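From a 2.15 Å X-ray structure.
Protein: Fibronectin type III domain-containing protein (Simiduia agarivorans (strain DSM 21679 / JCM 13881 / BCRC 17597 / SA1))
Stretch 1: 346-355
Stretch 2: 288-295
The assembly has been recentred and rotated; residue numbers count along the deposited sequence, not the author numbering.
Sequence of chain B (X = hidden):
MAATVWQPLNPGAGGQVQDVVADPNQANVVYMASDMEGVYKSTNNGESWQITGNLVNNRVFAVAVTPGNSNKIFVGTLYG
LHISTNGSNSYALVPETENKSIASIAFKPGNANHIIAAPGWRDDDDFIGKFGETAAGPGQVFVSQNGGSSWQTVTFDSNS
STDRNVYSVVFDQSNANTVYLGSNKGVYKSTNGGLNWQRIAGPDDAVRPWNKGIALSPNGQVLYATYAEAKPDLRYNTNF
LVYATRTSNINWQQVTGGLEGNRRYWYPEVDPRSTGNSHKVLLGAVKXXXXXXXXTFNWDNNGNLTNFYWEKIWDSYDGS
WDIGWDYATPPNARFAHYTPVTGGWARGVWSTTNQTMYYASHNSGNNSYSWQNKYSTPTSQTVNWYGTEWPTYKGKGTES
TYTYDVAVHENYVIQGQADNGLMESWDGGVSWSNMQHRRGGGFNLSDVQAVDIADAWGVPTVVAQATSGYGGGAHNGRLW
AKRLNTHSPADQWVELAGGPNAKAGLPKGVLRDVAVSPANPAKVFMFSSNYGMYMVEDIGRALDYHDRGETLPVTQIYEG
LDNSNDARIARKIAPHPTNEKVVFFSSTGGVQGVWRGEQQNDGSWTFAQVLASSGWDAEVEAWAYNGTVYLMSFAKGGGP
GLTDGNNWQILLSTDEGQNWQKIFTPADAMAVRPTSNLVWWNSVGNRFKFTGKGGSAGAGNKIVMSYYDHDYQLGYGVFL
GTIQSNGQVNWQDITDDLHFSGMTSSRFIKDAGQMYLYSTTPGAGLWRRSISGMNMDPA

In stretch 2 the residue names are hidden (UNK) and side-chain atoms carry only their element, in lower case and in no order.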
ATOM      1  N   ALA B 346     -51.551  19.731  -5.846  1.00 36.09           N
ATOM      2  CA  ALA B 346     -51.758  18.356  -5.425  1.00 37.96           C
ATOM      3  C   ALA B 346     -51.640  18.270  -3.905  1.00 37.11           C
ATOM      4  O   ALA B 346     -51.230  19.222  -3.236  1.00 33.31           O
ATOM      5  CB  ALA B 346     -50.755  17.425  -6.105  1.00 36.39           C
ATOM      6  N   ARG B 347     -52.020  17.123  -3.349  1.00 36.81           N
ATOM      7  CA  ARG B 347     -51.918  16.937  -1.907  1.00 34.55           C
ATOM      8  C   ARG B 347     -50.469  16.682  -1.518  1.00 31.35           C
ATOM      9  O   ARG B 347     -49.817  15.784  -2.061  1.00 30.06           O
ATOM     10  CB  ARG B 347     -52.800  15.783  -1.431  1.00 34.59           C
ATOM     11  CG  ARG B 347     -52.908  15.723   0.087  1.00 33.81           C
ATOM     12  CD  ARG B 347     -53.785  14.580   0.573  1.00 33.66           C
ATOM     13  NE  ARG B 347     -54.020  14.668   2.014  1.00 35.10           N
ATOM     14  CZ  ARG B 347     -53.320  14.007   2.933  1.00 32.87           C
ATOM     15  NH1 ARG B 347     -52.335  13.198   2.564  1.00 29.39           N
ATOM     16  NH2 ARG B 347     -53.603  14.154   4.221  1.00 29.88           N
ATOM     17  N   GLY B 348     -49.967  17.476  -0.576  1.00 28.96           N
ATOM     18  CA  GLY B 348     -48.601  17.328  -0.118  1.00 28.02           C
ATOM     19  C   GLY B 348     -48.412  17.993   1.227  1.00 28.51           C
ATOM     20  O   GLY B 348     -49.342  18.566   1.798  1.00 30.84           O
ATOM     21  N   VAL B 349     -47.180  17.910   1.728  1.00 24.08           N
ATOM     22  CA  VAL B 349     -46.813  18.474   3.022  1.00 23.23           C
ATOM     23  C   VAL B 349     -45.502  19.232   2.869  1.00 25.81           C
ATOM     24  O   VAL B 349     -44.541  18.709   2.292  1.00 29.12           O
ATOM     25  CB  VAL B 349     -46.678  17.388   4.109  1.00 23.44           C
ATOM     26  CG1 VAL B 349     -46.112  17.983   5.391  1.00 21.21           C
ATOM     27  CG2 VAL B 349     -48.023  16.719   4.379  1.00 24.33           C
ATOM     28  N   TRP B 350     -45.466  20.460   3.380  1.00 25.50           N
ATOM     29  CA  TRP B 350     -44.244  21.248   3.481  1.00 25.02           C
ATOM     30  C   TRP B 350     -43.763  21.226   4.926  1.00 24.41           C
ATOM     31  O   TRP B 350     -44.545  21.506   5.840  1.00 25.55           O
ATOM     32  CB  TRP B 350     -44.488  22.690   3.031  1.00 20.36           C
ATOM     33  CG  TRP B 350     -44.242  22.928   1.575  1.00 27.45           C
ATOM     34  CD1 TRP B 350     -45.183  23.081   0.595  1.00 27.20           C
ATOM     35  CD2 TRP B 350     -42.968  23.046   0.930  1.00 24.40           C
ATOM     36  NE1 TRP B 350     -44.572  23.284  -0.618  1.00 26.25           N
ATOM     37  CE2 TRP B 350     -43.212  23.266  -0.440  1.00 25.66           C
ATOM     38  CE3 TRP B 350     -41.643  22.979   1.378  1.00 23.18           C
ATOM     39  CZ2 TRP B 350     -42.181  23.424  -1.365  1.00 25.12           C
ATOM     40  CZ3 TRP B 350     -40.621  23.136   0.457  1.00 22.14           C
ATOM     41  CH2 TRP B 350     -40.896  23.355  -0.898  1.00 22.90           C
ATOM     42  N   SER B 351     -42.490  20.895   5.133  1.00 24.98           N
ATOM     43  CA  SER B 351     -41.943  20.822   6.489  1.00 22.62           C
ATOM     44  C   SER B 351     -40.425  21.006   6.422  1.00 21.08           C
ATOM     45  O   SER B 351     -39.900  21.533   5.436  1.00 24.24           O
ATOM     46  CB  SER B 351     -42.352  19.501   7.161  1.00 23.32           C
ATOM     47  OG  SER B 351     -41.905  19.457   8.506  1.00 21.87           O
ATOM     48  N   THR B 352     -39.721  20.564   7.467  1.00 17.21           N
ATOM     49  CA  THR B 352     -38.295  20.845   7.615  1.00 19.22           C
ATOM     50  C   THR B 352     -37.667  19.839   8.572  1.00 18.51           C
ATOM     51  O   THR B 352     -38.357  19.210   9.379  1.00 21.62           O
ATOM     52  CB  THR B 352     -38.065  22.267   8.140  1.00 20.87           C
ATOM     53  OG1 THR B 352     -36.660  22.501   8.315  1.00 20.81           O
ATOM     54  CG2 THR B 352     -38.769  22.451   9.476  1.00 17.12           C
ATOM     55  N   THR B 353     -36.342  19.696   8.476  1.00 15.39           N
ATOM     56  CA  THR B 353     -35.595  18.981   9.506  1.00 20.68           C
ATOM     57  C   THR B 353     -35.024  19.914  10.565  1.00 23.10           C
ATOM     58  O   THR B 353     -34.488  19.419  11.566  1.00 21.11           O
ATOM     59  CB  THR B 353     -34.450  18.146   8.902  1.00 18.25           C
ATOM     60  OG1 THR B 353     -33.488  19.003   8.266  1.00 15.16           O
ATOM     61  CG2 THR B 353     -34.987  17.119   7.909  1.00 14.72           C
ATOM     62  N   ASN B 354     -35.110  21.234  10.330  1.00 21.13           N
ATOM     63  CA  ASN B 354     -34.886  22.359  11.247  1.00 23.29           C
ATOM     64  C   ASN B 354     -34.306  23.541  10.478  1.00 20.22           C
ATOM     65  O   ASN B 354     -34.855  24.645  10.515  1.00 21.93           O
ATOM     66  CB  ASN B 354     -33.959  22.030  12.423  1.00 26.28           C
ATOM     67  CG  ASN B 354     -33.754  23.221  13.348  1.00 30.47           C
ATOM     68  OD1 ASN B 354     -32.734  23.903  13.282  1.00 33.34           O
ATOM     69  ND2 ASN B 354     -34.737  23.486  14.202  1.00 31.70           N
ATOM     70  N   GLN B 355     -33.190  23.319   9.785  1.00 19.29           N
ATOM     71  CA  GLN B 355     -32.519  24.360   9.018  1.00 20.99           C
ATOM     72  C   GLN B 355     -32.801  24.260   7.526  1.00 20.46           C
ATOM     73  O   GLN B 355     -32.095  24.886   6.727  1.00 23.85           O
ATOM     74  CB  GLN B 355     -31.007  24.310   9.252  1.00 18.53           C
ATOM     75  CG  GLN B 355     -30.577  24.169  10.703  1.00 19.69           C
ATOM     76  CD  GLN B 355     -29.063  24.233  10.860  1.00 20.72           C
ATOM     77  OE1 GLN B 355     -28.543  25.030  11.641  1.00 21.92           O
ATOM     78  NE2 GLN B 355     -28.349  23.396  10.107  1.00 17.03           N
ATOM     79  N   UNK B 288     -37.776  19.269  19.497  1.00 31.57           N
ATOM     80  CA  UNK B 288     -37.681  17.813  19.560  1.00 31.14           C
ATOM     81  C   UNK B 288     -37.541  17.192  18.173  1.00 31.14           C
ATOM     82  O   UNK B 288     -38.196  17.615  17.215  1.00 30.68           O
ATOM     83  o   UNK B 288     -39.998  18.040  22.215  1.00 51.02           O
ATOM     84  c   UNK B 288     -38.908  17.236  20.263  1.00 38.87           C
ATOM     85  o   UNK B 288     -37.919  17.377  22.422  1.00 51.18           O
ATOM     86  c   UNK B 288     -38.945  17.574  21.739  1.00 46.29           C
ATOM     87  N   UNK B 289     -36.691  16.165  18.077  1.00 24.88           N
ATOM     88  CA  UNK B 289     -36.414  15.449  16.831  1.00 27.39           C
ATOM     89  C   UNK B 289     -37.097  14.086  16.874  1.00 31.16           C
ATOM     90  O   UNK B 289     -36.623  13.167  17.548  1.00 33.03           O
ATOM     91  c   UNK B 289     -32.215  18.197  14.399  1.00 28.80           C
ATOM     92  n   UNK B 289     -31.582  19.338  14.164  1.00 27.05           N
ATOM     93  n   UNK B 289     -32.988  17.666  13.458  1.00 24.92           N
ATOM     94  c   UNK B 289     -34.911  15.289  16.616  1.00 27.99           C
ATOM     95  n   UNK B 289     -32.070  17.589  15.574  1.00 27.45           N
ATOM     96  c   UNK B 289     -34.158  16.589  16.424  1.00 28.80           C
ATOM     97  c   UNK B 289     -32.730  16.340  15.938  1.00 27.90           C
ATOM     98  N   UNK B 290     -38.201  13.949  16.135  1.00 28.81           N
ATOM     99  CA  UNK B 290     -38.865  12.657  16.008  1.00 26.78           C
ATOM    100  C   UNK B 290     -39.490  12.454  14.635  1.00 27.64           C
ATOM    101  O   UNK B 290     -40.201  11.463  14.438  1.00 30.16           O
ATOM    102  c   UNK B 290     -41.747  15.640  18.114  1.00 30.63           C
ATOM    103  c   UNK B 290     -42.910  14.693  16.258  1.00 28.76           C
ATOM    104  c   UNK B 290     -40.947  13.607  17.126  1.00 29.02           C
ATOM    105  c   UNK B 290     -42.784  15.684  17.207  1.00 31.21           C
ATOM    106  c   UNK B 290     -40.836  14.609  18.071  1.00 30.03           C
ATOM    107  c   UNK B 290     -39.949  12.483  17.085  1.00 26.26           C
ATOM    108  c   UNK B 290     -41.997  13.659  16.222  1.00 29.51           C
ATOM    109  N   UNK B 291     -39.256  13.355  13.685  1.00 25.85           N
ATOM    110  CA  UNK B 291     -39.968  13.308  12.424  1.00 24.53           C
ATOM    111  C   UNK B 291     -41.273  14.080  12.479  1.00 21.38           C
ATOM    112  O   UNK B 291     -41.333  15.161  13.069  1.00 25.06           O
ATOM    113  N   UNK B 292     -42.330  13.526  11.890  1.00 22.19           N
ATOM    114  CA  UNK B 292     -43.594  14.238  11.768  1.00 24.33           C
ATOM    115  C   UNK B 292     -44.747  13.244  11.833  1.00 24.29           C
ATOM    116  O   UNK B 292     -44.696  12.181  11.210  1.00 25.08           O
ATOM    117  c   UNK B 292     -44.689  16.526   8.762  1.00 25.25           C
ATOM    118  c   UNK B 292     -43.638  15.037  10.460  1.00 21.54           C
ATOM    119  c   UNK B 292     -45.168  16.890  11.191  1.00 23.09           C
ATOM    120  c   UNK B 292     -44.882  15.854  10.114  1.00 26.42           C
ATOM    121  N   UNK B 293     -45.782  13.599  12.591  1.00 24.21           N
ATOM    122  CA  UNK B 293     -46.942  12.742  12.799  1.00 29.75           C
ATOM    123  C   UNK B 293     -48.118  13.194  11.944  1.00 30.57           C
ATOM    124  O   UNK B 293     -48.354  14.395  11.773  1.00 29.35           O
ATOM    125  c   UNK B 293     -44.930  11.782  16.990  1.00 33.25           C
ATOM    126  c   UNK B 293     -45.057  10.411  17.004  1.00 34.76           C
ATOM    127  c   UNK B 293     -45.678  12.526  16.105  1.00 29.95           C
ATOM    128  c   UNK B 293     -47.384  12.749  14.265  1.00 29.99           C
ATOM    129  c   UNK B 293     -46.552  11.919  15.214  1.00 31.05           C
ATOM    130  c   UNK B 293     -46.673  10.534  15.253  1.00 34.60           C
ATOM    131  c   UNK B 293     -45.927   9.778  16.139  1.00 35.14           C
ATOM    132  o   UNK B 293     -44.310   9.672  17.891  1.00 34.43           O
ATOM    133  N   UNK B 294     -48.867  12.225  11.427  1.00 31.98           N
ATOM    134  CA  UNK B 294     -50.207  12.457  10.909  1.00 32.05           C
ATOM    135  C   UNK B 294     -51.177  11.577  11.684  1.00 33.31           C
ATOM    136  O   UNK B 294     -50.973  10.363  11.790  1.00 33.67           O
ATOM    137  c   UNK B 294     -51.765  12.367   7.337  1.00 35.72           C
ATOM    138  c   UNK B 294     -50.305  12.169   9.409  1.00 31.03           C
ATOM    139  o   UNK B 294     -52.295  13.332   6.747  1.00 37.96           O
ATOM    140  o   UNK B 294     -51.278  11.386   6.736  1.00 35.77           O
ATOM    141  c   UNK B 294     -51.713  12.393   8.853  1.00 33.74           C
ATOM    142  N   UNK B 295     -52.218  12.188  12.234  1.00 32.92           N
ATOM    143  CA  UNK B 295     -53.221  11.480  13.004  1.00 36.42           C
ATOM    144  C   UNK B 295     -54.534  11.403  12.251  1.00 38.57           C
ATOM    145  O   UNK B 295     -54.903  12.328  11.525  1.00 41.02           O
TER

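Position 288 carries four side-chain atoms beyond CA: two carbons in line, the second bearing two oxygens. A carboxylate one methylene away from the backbone is aspartate, so this is Asp 288. The side chain is out of reach of stretch 1, and both its oxygens are hydrogen-bonded elsewhere in the structure.

Position 289 has a chain of three carbons, then a nitrogen, then a carbon holding two further nitrogens. That planar terminus is a guanidinium. Although the CA-to-CB bond points sideways, the chain is long enough for its end to come nearer, and one terminal nitrogen reaches the backbone O of Thr 353. The residue is Arg 289. Its NH1 donates to Thr 353 O at 3.0 Å, with the oxygen at the edge of the guanidinium near its plane, where the N-H bonds lie. NH2 of Arg 289 also lies 4.0 Å from CB of Asn 354, a packing contact. Arginine suits the site because it combines reach with a donor for a carbonyl.

Position 290 shows one carbon leading to a ring of six carbons with no heteroatom attached, which defines Phe 290. The ring makes no contact with stretch 1 and belongs to a buried part of the protein.

Position 291 has no side-chain atoms at all and is therefore Gly 291. The backbone angles, phi 88° and psi -139°, explain the choice: a CB here would be jammed against the carbonyl O of the preceding residue. Stretch 1 imposes no such limit, since nothing of it lies within 5.5 Å of the ideal CB.

Position 292 bears four carbons, forked at the second, with no polar atom. The CA-to-CB bond points toward stretch 1, and one branch tip approaches both Val 349 and Ser 351. This is Leu 292, with chi1 t and chi2 p. Its CD2 lies 3.9 Å from CG1 of Val 349 and 4.1 Å from OG of Ser 351. A buried place between neighbouring strand side chains favours such a compact, branched hydrocarbon.

Position 293 has one carbon and a six-carbon ring bearing an oxygen, the signature of Tyr 293. The side chain is out of reach of stretch 1, and its hydroxyl is hydrogen-bonded elsewhere in the structure.

Position 294 carries three carbons, the third with two oxygens. Its CA-to-CB bond points toward stretch 1, where one oxygen meets the guanidinium of Arg 347. It is Glu 294. NH2 of Arg 347 donates to OE2 of Glu 294 at 3.0 Å and 155°, forming a salt bridge; the buried carboxylate of Glu 294 is met by the positive charge of Arg 347.

Position 295 has no side-chain atoms and is Gly 295, without contact to stretch 1.

The two stretches run nearly antiparallel, 166° apart, and bury a modest 230 Å². No backbone-to-backbone hydrogen bond joins them. Instead, the Arg 347–Glu 294 salt bridge and the Arg 289–Thr 353 hydrogen bond lie on either side of an apolar contact between Val 349 and Leu 292.

Stretch 2 (288-295) DRFGLYEG
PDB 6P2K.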